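Local coordinates for fucolectin-related protein (Streptococcus pneumoniae, PDB 2WMF) that probably hydrolyses glycosidic bonds in host blood-group carbohydrate antigens, as a family 98 glycoside hydrolase, at residues G123-V128 / N156-P161. Sequence-based numbering, arbitrary orientation.
Sequences GERNTV and NNQLAP
Arg-125 lies across Asn-156 and Gln-158 where two neighbouring loops of the (beta/alpha)8 barrel meet: 123-128 follows strand 115-121 and leads to helix 130-139, while 156-161 follows strand 143-149 and turns into helix 159-172. The arginine can be traced outward atom by atom. Its CB sits 3.5 Å from OE1 of Gln-158, and CG continues over the same amide, about equally far from OE1 and CD. CD then passes 3.6 Å from NE2 of Gln-158, so the aliphatic half of the arginine crosses the glutamine side chain at roughly a right angle. With CG beside the backbone N (chi1 -65°) and the chain extended from there to NE, the guanidinium is carried past the glutamine and onto Asn-156. NE lies near CG and ND2 of Asn-156. The two flat groups stack, their planes 23° apart, with ND2 of Asn-156 3.3 Å from CZ of Arg-125, over the centre of the guanidinium. NH1 also has ND2 as its neighbour, and NH2 rests 3.5 Å from CB of Asn-156. Arginine suits this place because its methylenes can lie on one amide while its planar head covers another.

Asparagine is equally apt at 156, since its short amide serves both segments. OD1 accepts from Gln-158 N at 2.9 Å in the carbonyl plane, a capping bond at the type I turn before the helix. Its ND2 reaches back to the first loop. Gly-123, whose positive phi is easily adopted without a side chain, donates its N-H to Asn-151 OD1. Leu-159, itself buried, packs its CD2 against the glycine backbone, 3.9 Å from Gly-123 C. The single direct hydrogen bond between the segments is weak: Asn-156 ND2 to Gly-123 O, 2.9 Å long but bent to 129° at the hydrogen.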
loop_
_atom_site.group_PDB
_atom_site.type_symbol
_atom_site.label_atom_id
_atom_site.label_comp_id
_atom_site.label_asym_id
_atom_site.label_seq_id
_atom_site.Cartn_x
_atom_site.Cartn_y
_atom_site.Cartn_z
ATOM N N GLY A 123 10.718 7.021 -18.115
ATOM C CA GLY A 123 10.761 7.126 -19.553
ATOM C C GLY A 123 11.996 6.619 -20.253
ATOM O O GLY A 123 12.078 6.681 -21.501
ATOM N N GLU A 124 12.957 6.067 -19.505
ATOM C CA GLU A 124 14.216 5.690 -20.153
ATOM C C GLU A 124 14.016 4.592 -21.196
ATOM O O GLU A 124 13.482 3.536 -20.903
ATOM C CB GLU A 124 15.260 5.290 -19.125
ATOM C CG GLU A 124 16.610 4.920 -19.734
ATOM C CD GLU A 124 17.231 6.073 -20.512
ATOM O OE1 GLU A 124 17.304 7.201 -19.955
ATOM O OE2 GLU A 124 17.614 5.831 -21.666
ATOM N N ARG A 125 14.492 4.843 -22.418
ATOM C CA ARG A 125 14.351 3.932 -23.547
ATOM C C ARG A 125 15.580 3.006 -23.667
ATOM O O ARG A 125 15.451 1.902 -24.191
ATOM C CB ARG A 125 14.220 4.739 -24.843
ATOM C CG ARG A 125 12.946 5.609 -24.934
ATOM C CD ARG A 125 13.073 6.643 -26.020
ATOM N NE ARG A 125 11.962 7.579 -26.103
ATOM C CZ ARG A 125 11.780 8.596 -25.264
ATOM N NH1 ARG A 125 12.643 8.814 -24.272
ATOM N NH2 ARG A 125 10.741 9.416 -25.417
ATOM N N ASN A 126 16.735 3.472 -23.203
ATOM C CA ASN A 126 18.000 2.708 -23.397
ATOM C C ASN A 126 18.448 2.078 -22.085
ATOM O O ASN A 126 19.464 2.458 -21.474
ATOM C CB ASN A 126 19.070 3.632 -24.016
ATOM C CG ASN A 126 18.686 4.095 -25.412
ATOM O OD1 ASN A 126 18.699 5.290 -25.706
ATOM N ND2 ASN A 126 18.303 3.150 -26.271
ATOM N N THR A 127 17.646 1.091 -21.657
ATOM C CA THR A 127 17.850 0.354 -20.407
ATOM C C THR A 127 18.660 -0.902 -20.710
ATOM O O THR A 127 18.920 -1.197 -21.894
ATOM C CB THR A 127 16.495 0.020 -19.773
ATOM O OG1 THR A 127 15.605 -0.538 -20.765
ATOM C CG2 THR A 127 15.889 1.328 -19.170
ATOM N N VAL A 128 19.040 -1.642 -19.673
ATOM C CA VAL A 128 19.938 -2.797 -19.852
ATOM C C VAL A 128 19.321 -3.814 -20.793
ATOM O O VAL A 128 18.084 -4.012 -20.822
ATOM C CB VAL A 128 20.376 -3.457 -18.495
ATOM C CG1 VAL A 128 21.280 -2.504 -17.708
ATOM C CG2 VAL A 128 19.178 -3.893 -17.679
ATOM N N ASN A 156 6.221 7.253 -23.039
ATOM C CA ASN A 156 6.527 7.059 -24.472
ATOM C C ASN A 156 6.160 5.631 -24.881
ATOM O O ASN A 156 5.923 4.766 -24.024
ATOM C CB ASN A 156 7.981 7.403 -24.797
ATOM C CG ASN A 156 8.959 6.413 -24.199
ATOM O OD1 ASN A 156 8.953 5.229 -24.580
ATOM N ND2 ASN A 156 9.785 6.866 -23.256
ATOM N N ASN A 157 6.099 5.408 -26.176
ATOM C CA ASN A 157 5.552 4.151 -26.712
ATOM C C ASN A 157 6.507 2.944 -26.641
ATOM O O ASN A 157 6.121 1.844 -27.051
ATOM C CB ASN A 157 5.066 4.340 -28.149
ATOM C CG ASN A 157 6.185 4.644 -29.141
ATOM O OD1 ASN A 157 7.375 4.332 -28.932
ATOM N ND2 ASN A 157 5.798 5.260 -30.268
ATOM N N GLN A 158 7.718 3.133 -26.141
ATOM C CA GLN A 158 8.659 2.010 -25.943
ATOM C C GLN A 158 8.516 1.293 -24.576
ATOM O O GLN A 158 9.032 0.187 -24.382
ATOM C CB GLN A 158 10.100 2.456 -26.129
ATOM C CG GLN A 158 10.403 3.052 -27.496
ATOM C CD GLN A 158 11.880 3.311 -27.754
ATOM O OE1 GLN A 158 12.773 2.630 -27.232
ATOM N NE2 GLN A 158 12.150 4.298 -28.615
ATOM N N LEU A 159 7.870 1.939 -23.611
ATOM C CA LEU A 159 7.843 1.434 -22.247
ATOM C C LEU A 159 7.080 0.127 -22.129
ATOM O O LEU A 159 7.556 -0.804 -21.472
ATOM C CB LEU A 159 7.231 2.493 -21.322
ATOM C CG LEU A 159 7.998 3.827 -21.282
ATOM C CD1 LEU A 159 7.256 4.790 -20.344
ATOM C CD2 LEU A 159 9.491 3.662 -20.932
ATOM N N ALA A 160 5.945 0.050 -22.790
ATOM C CA ALA A 160 5.127 -1.178 -22.722
ATOM C C ALA A 160 5.835 -2.348 -23.449
ATOM O O ALA A 160 5.972 -3.446 -22.883
ATOM C CB ALA A 160 3.738 -0.958 -23.251
ATOM N N PRO A 161 6.269 -2.142 -24.710
ATOM C CA PRO A 161 7.009 -3.248 -25.373
ATOM C C PRO A 161 8.301 -3.686 -24.666
ATOM O O PRO A 161 8.626 -4.912 -24.577
ATOM C CB PRO A 161 7.279 -2.692 -26.788
ATOM C CG PRO A 161 6.440 -1.562 -26.934
ATOM C CD PRO A 161 6.082 -1.001 -25.619
#